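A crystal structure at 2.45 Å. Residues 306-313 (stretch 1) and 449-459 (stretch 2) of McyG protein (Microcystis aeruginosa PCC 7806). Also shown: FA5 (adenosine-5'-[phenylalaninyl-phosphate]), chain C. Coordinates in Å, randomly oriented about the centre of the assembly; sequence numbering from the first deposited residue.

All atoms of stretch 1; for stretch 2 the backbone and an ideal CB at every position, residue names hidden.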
# COMPACT_ATOMS: atom_id res chain seq x y z
N GLU A 306 -3.76 1.91 -5.81
CA GLU A 306 -5.17 1.81 -6.19
C GLU A 306 -5.37 2.42 -7.57
O GLU A 306 -4.46 3.06 -8.11
CB GLU A 306 -6.07 2.50 -5.16
CG GLU A 306 -5.93 4.02 -5.11
CD GLU A 306 -6.87 4.69 -4.12
OE1 GLU A 306 -6.74 5.91 -3.91
OE2 GLU A 306 -7.73 4.00 -3.53
N GLN A 307 -6.56 2.23 -8.13
CA GLN A 307 -6.90 2.77 -9.44
C GLN A 307 -6.58 4.26 -9.52
O GLN A 307 -6.88 5.02 -8.59
CB GLN A 307 -8.38 2.51 -9.75
CG GLN A 307 -8.76 2.70 -11.21
CD GLN A 307 -8.20 1.64 -12.14
OE1 GLN A 307 -8.08 0.47 -11.76
NE2 GLN A 307 -7.87 2.04 -13.36
N VAL A 308 -5.96 4.66 -10.62
CA VAL A 308 -5.55 6.05 -10.84
C VAL A 308 -6.64 6.79 -11.62
O VAL A 308 -7.10 6.32 -12.66
CB VAL A 308 -4.20 6.13 -11.60
CG1 VAL A 308 -3.73 7.57 -11.72
CG2 VAL A 308 -3.14 5.29 -10.90
N SER A 309 -7.05 7.94 -11.09
CA SER A 309 -8.09 8.75 -11.71
C SER A 309 -7.52 9.82 -12.65
O SER A 309 -6.73 10.67 -12.24
CB SER A 309 -8.97 9.40 -10.64
OG SER A 309 -9.84 10.38 -11.21
N VAL A 310 -7.94 9.75 -13.92
CA VAL A 310 -7.53 10.70 -14.96
C VAL A 310 -7.79 12.15 -14.55
O VAL A 310 -6.89 12.99 -14.63
CB VAL A 310 -8.25 10.40 -16.30
CG1 VAL A 310 -7.86 11.40 -17.38
CG2 VAL A 310 -7.97 8.98 -16.77
N LYS A 311 -9.01 12.42 -14.08
CA LYS A 311 -9.42 13.78 -13.69
C LYS A 311 -8.67 14.31 -12.48
O LYS A 311 -8.41 15.51 -12.38
CB LYS A 311 -10.93 13.83 -13.43
CG LYS A 311 -11.79 13.71 -14.68
CD LYS A 311 -13.22 14.18 -14.43
CE LYS A 311 -14.04 13.18 -13.62
NZ LYS A 311 -14.35 11.92 -14.37
N THR A 312 -8.33 13.41 -11.55
CA THR A 312 -7.61 13.77 -10.33
C THR A 312 -6.16 14.12 -10.64
O THR A 312 -5.64 15.13 -10.14
CB THR A 312 -7.70 12.64 -9.28
OG1 THR A 312 -9.08 12.32 -9.04
CG2 THR A 312 -7.05 13.05 -7.96
N ILE A 313 -5.51 13.30 -11.46
CA ILE A 313 -4.13 13.56 -11.90
C ILE A 313 -4.03 14.85 -12.71
O ILE A 313 -3.13 15.66 -12.48
CB ILE A 313 -3.56 12.37 -12.71
CG1 ILE A 313 -3.20 11.21 -11.78
CG2 ILE A 313 -2.34 12.80 -13.51
CD1 ILE A 313 -1.96 11.44 -10.93
N UNK A 449 -15.73 1.74 -10.85
CA UNK A 449 -15.88 2.26 -9.49
C UNK A 449 -15.14 3.57 -9.22
O UNK A 449 -15.70 4.47 -8.58
CB UNK A 449 -15.39 1.20 -8.49
N UNK A 450 -13.91 3.69 -9.71
CA UNK A 450 -13.08 4.87 -9.47
C UNK A 450 -13.67 6.14 -10.03
O UNK A 450 -13.63 7.18 -9.37
CB UNK A 450 -11.69 4.66 -10.07
N UNK A 451 -14.23 6.05 -11.24
CA UNK A 451 -14.93 7.18 -11.86
C UNK A 451 -16.09 7.64 -11.00
O UNK A 451 -16.22 8.83 -10.69
CB UNK A 451 -15.43 6.80 -13.25
N UNK A 452 -16.93 6.68 -10.61
CA UNK A 452 -18.07 6.94 -9.74
C UNK A 452 -17.62 7.60 -8.44
O UNK A 452 -18.14 8.65 -8.06
CB UNK A 452 -18.82 5.64 -9.44
N UNK A 453 -16.63 6.98 -7.79
CA UNK A 453 -16.06 7.49 -6.55
C UNK A 453 -15.49 8.90 -6.69
O UNK A 453 -15.73 9.75 -5.83
CB UNK A 453 -14.96 6.54 -6.06
N UNK A 454 -14.74 9.14 -7.77
CA UNK A 454 -14.18 10.47 -8.03
C UNK A 454 -15.30 11.49 -8.20
O UNK A 454 -15.25 12.58 -7.61
CB UNK A 454 -13.29 10.45 -9.27
N UNK A 455 -16.32 11.13 -8.98
CA UNK A 455 -17.48 11.98 -9.22
C UNK A 455 -18.19 12.33 -7.91
O UNK A 455 -18.55 13.49 -7.69
CB UNK A 455 -18.45 11.29 -10.18
N UNK A 456 -18.39 11.33 -7.06
CA UNK A 456 -18.98 11.52 -5.74
C UNK A 456 -18.13 12.46 -4.89
O UNK A 456 -18.66 13.35 -4.22
CB UNK A 456 -19.15 10.17 -5.03
N UNK A 457 -16.82 12.27 -4.93
CA UNK A 457 -15.90 13.02 -4.07
C UNK A 457 -15.70 14.49 -4.47
O UNK A 457 -15.12 15.27 -3.72
CB UNK A 457 -14.54 12.32 -4.07
N UNK A 458 -16.21 14.86 -5.65
CA UNK A 458 -16.26 16.26 -6.07
C UNK A 458 -17.24 17.07 -5.23
O UNK A 458 -17.08 18.28 -5.05
CB UNK A 458 -16.64 16.35 -7.55
N UNK A 459 -18.27 16.40 -4.72
CA UNK A 459 -19.36 17.06 -4.00
C UNK A 459 -18.97 17.56 -2.62
O UNK A 459 -18.25 16.89 -1.87
CB UNK A 459 -20.54 16.10 -3.87
C FA5 C . -0.17 -2.55 -2.87
O FA5 C . -1.15 -1.85 -2.66
CA FA5 C . 0.85 -2.14 -3.90
N FA5 C . 0.08 -1.83 -5.08
CB FA5 C . 1.63 -0.89 -3.47
CG FA5 C . 2.61 -0.24 -4.46
CD1 FA5 C . 2.61 -0.49 -5.83
CD2 FA5 C . 3.56 0.66 -3.97
CE1 FA5 C . 3.54 0.13 -6.68
CE2 FA5 C . 4.48 1.30 -4.80
CZ FA5 C . 4.47 1.03 -6.17
P FA5 C . -1.28 -4.84 -1.91
OP1 FA5 C . -1.99 -4.47 -0.63
OP2 FA5 C . -0.75 -6.24 -2.06
OP3 FA5 C . -0.05 -3.81 -2.14
O5' FA5 C . -2.33 -4.56 -3.10
C5' FA5 C . -2.04 -4.86 -4.47
C4' FA5 C . -3.27 -4.53 -5.30
O4' FA5 C . -3.56 -3.13 -5.30
C3' FA5 C . -3.11 -4.90 -6.76
O3' FA5 C . -3.35 -6.28 -6.99
C2' FA5 C . -4.15 -4.02 -7.41
O2' FA5 C . -5.44 -4.63 -7.33
C1' FA5 C . -4.15 -2.77 -6.56
N9 FA5 C . -3.34 -1.73 -7.23
C8 FA5 C . -2.08 -1.38 -6.92
N7 FA5 C . -1.62 -0.39 -7.72
C5 FA5 C . -2.60 -0.09 -8.59
C6 FA5 C . -2.78 0.86 -9.72
N6 FA5 C . -1.79 1.71 -10.08
N1 FA5 C . -3.96 0.85 -10.37
C2 FA5 C . -4.96 0.00 -10.03
N3 FA5 C . -4.87 -0.88 -9.01
C4 FA5 C . -3.73 -0.98 -8.27

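Most of stretch 2 is a helix that runs past the loop and first helical turn of stretch 1, and its positions divide by the direction of CA-to-CB. At position 449 this bond points sideways, and no atom of stretch 1 lies within 5.5 Å of the ideal CB, so stretch 1 sets almost no constraint. The deposited residue is A449, which makes no contact.

Position 450 has its CA 6.5 Å from CA of Q307, the closest pair of CA atoms between the stretches. Its CB points toward stretch 1, the ideal CB 3.7 Å from Q307 CG. A bulky chain cannot continue straight ahead; a flat ring turned alongside the Q307 methylenes would fit, as would a small residue or a flexible aliphatic one. The residue is H450. With chi1 at 78° (p), its ring presents a face to Q307, whose CG lies 3.6 Å from the ring centroid, 25° off the normal, in a CH-pi contact. The ring also reaches the next residue, H450 CD2 lying 3.9 Å from V308 O.

Position 451 points sideways, its ideal CB 5.3 Å from K311 NZ. An acidic or polar chain would suit the positive charge; a small one would be tolerated. E451 is found, but the closest approach is E451 CG to K311 NZ, 5.1 Å, and no salt bridge forms. Position 452 is out of reach and could hold many residues; it is L452. Position 453 points sideways with nothing near its ideal CB, so polar or apolar residues would suit; E453 makes no contact.

Position 454, one helical turn after H450, again points toward stretch 1. Its ideal CB is 4.0 Å from S309 OG and 4.6 Å from T312 OG1, two mutually hydrogen-bonded hydroxyls. Space is limited, favouring serine, threonine, alanine or perhaps valine. T454 brings a hydroxyl and a methyl: OG1 donates to H450 O (2.6 Å) and lies 3.3 Å from S309 OG, at best a weak hydrogen bond, while CG2 packs 3.6 Å from T312 OG1.

Position 455 turns sideways and is little constrained; T455 OG1 bonds back to E451 O at 2.7 Å. Position 456, out of reach, leaves the choice open; it is I456. Position 457 points toward stretch 1 across open space, where a long chain is possible; E457 OE1 stays 6.6 Å from T312 OG1. Position 458 also points toward stretch 1, and a long acidic or polar chain could extend to K311. E458 does so, OE2 lying 3.7 Å from K311 CE. Position 459, out of reach with a non-helical psi of 140°, could hold most residues; it is L459.

Stretch 2, residues 449-459: AHELETTIEEL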
# COMPACT_ATOMS: atom_id res chain seq x y z
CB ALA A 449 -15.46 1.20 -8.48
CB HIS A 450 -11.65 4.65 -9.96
CG HIS A 450 -11.48 4.80 -11.45
ND1 HIS A 450 -11.80 3.82 -12.32
CD2 HIS A 450 -10.99 5.86 -12.22
CE1 HIS A 450 -11.54 4.22 -13.58
NE2 HIS A 450 -11.04 5.47 -13.52
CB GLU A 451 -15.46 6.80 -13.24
CG GLU A 451 -14.44 6.79 -14.36
CD GLU A 451 -15.07 6.46 -15.70
OE1 GLU A 451 -16.00 7.18 -16.12
OE2 GLU A 451 -14.63 5.47 -16.34
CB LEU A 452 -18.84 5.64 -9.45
CG LEU A 452 -19.59 5.01 -10.62
CD1 LEU A 452 -19.77 3.51 -10.40
CD2 LEU A 452 -20.93 5.70 -10.86
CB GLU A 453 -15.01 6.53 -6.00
CG GLU A 453 -15.59 5.29 -5.33
CD GLU A 453 -14.69 4.08 -5.42
OE1 GLU A 453 -13.46 4.23 -5.55
OE2 GLU A 453 -15.22 2.95 -5.35
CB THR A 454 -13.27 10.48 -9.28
OG1 THR A 454 -12.28 9.45 -9.16
CG2 THR A 454 -12.58 11.83 -9.45
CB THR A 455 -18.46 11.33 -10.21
OG1 THR A 455 -17.75 10.89 -11.37
CG2 THR A 455 -19.55 12.31 -10.63
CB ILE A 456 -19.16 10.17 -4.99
CG1 ILE A 456 -20.13 9.26 -5.75
CG2 ILE A 456 -19.66 10.39 -3.57
CD1 ILE A 456 -19.87 7.78 -5.53
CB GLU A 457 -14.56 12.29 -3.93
CG GLU A 457 -14.66 11.03 -3.07
CD GLU A 457 -13.34 10.32 -2.85
OE1 GLU A 457 -12.39 10.54 -3.63
OE2 GLU A 457 -13.26 9.53 -1.89
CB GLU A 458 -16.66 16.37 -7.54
CG GLU A 458 -15.65 15.82 -8.54
CD GLU A 458 -16.23 15.69 -9.94
OE1 GLU A 458 -17.33 16.23 -10.20
OE2 GLU A 458 -15.58 15.04 -10.79
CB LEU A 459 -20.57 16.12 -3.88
CG LEU A 459 -21.31 15.73 -5.15
CD1 LEU A 459 -22.14 14.48 -4.90
CD2 LEU A 459 -22.18 16.88 -5.66
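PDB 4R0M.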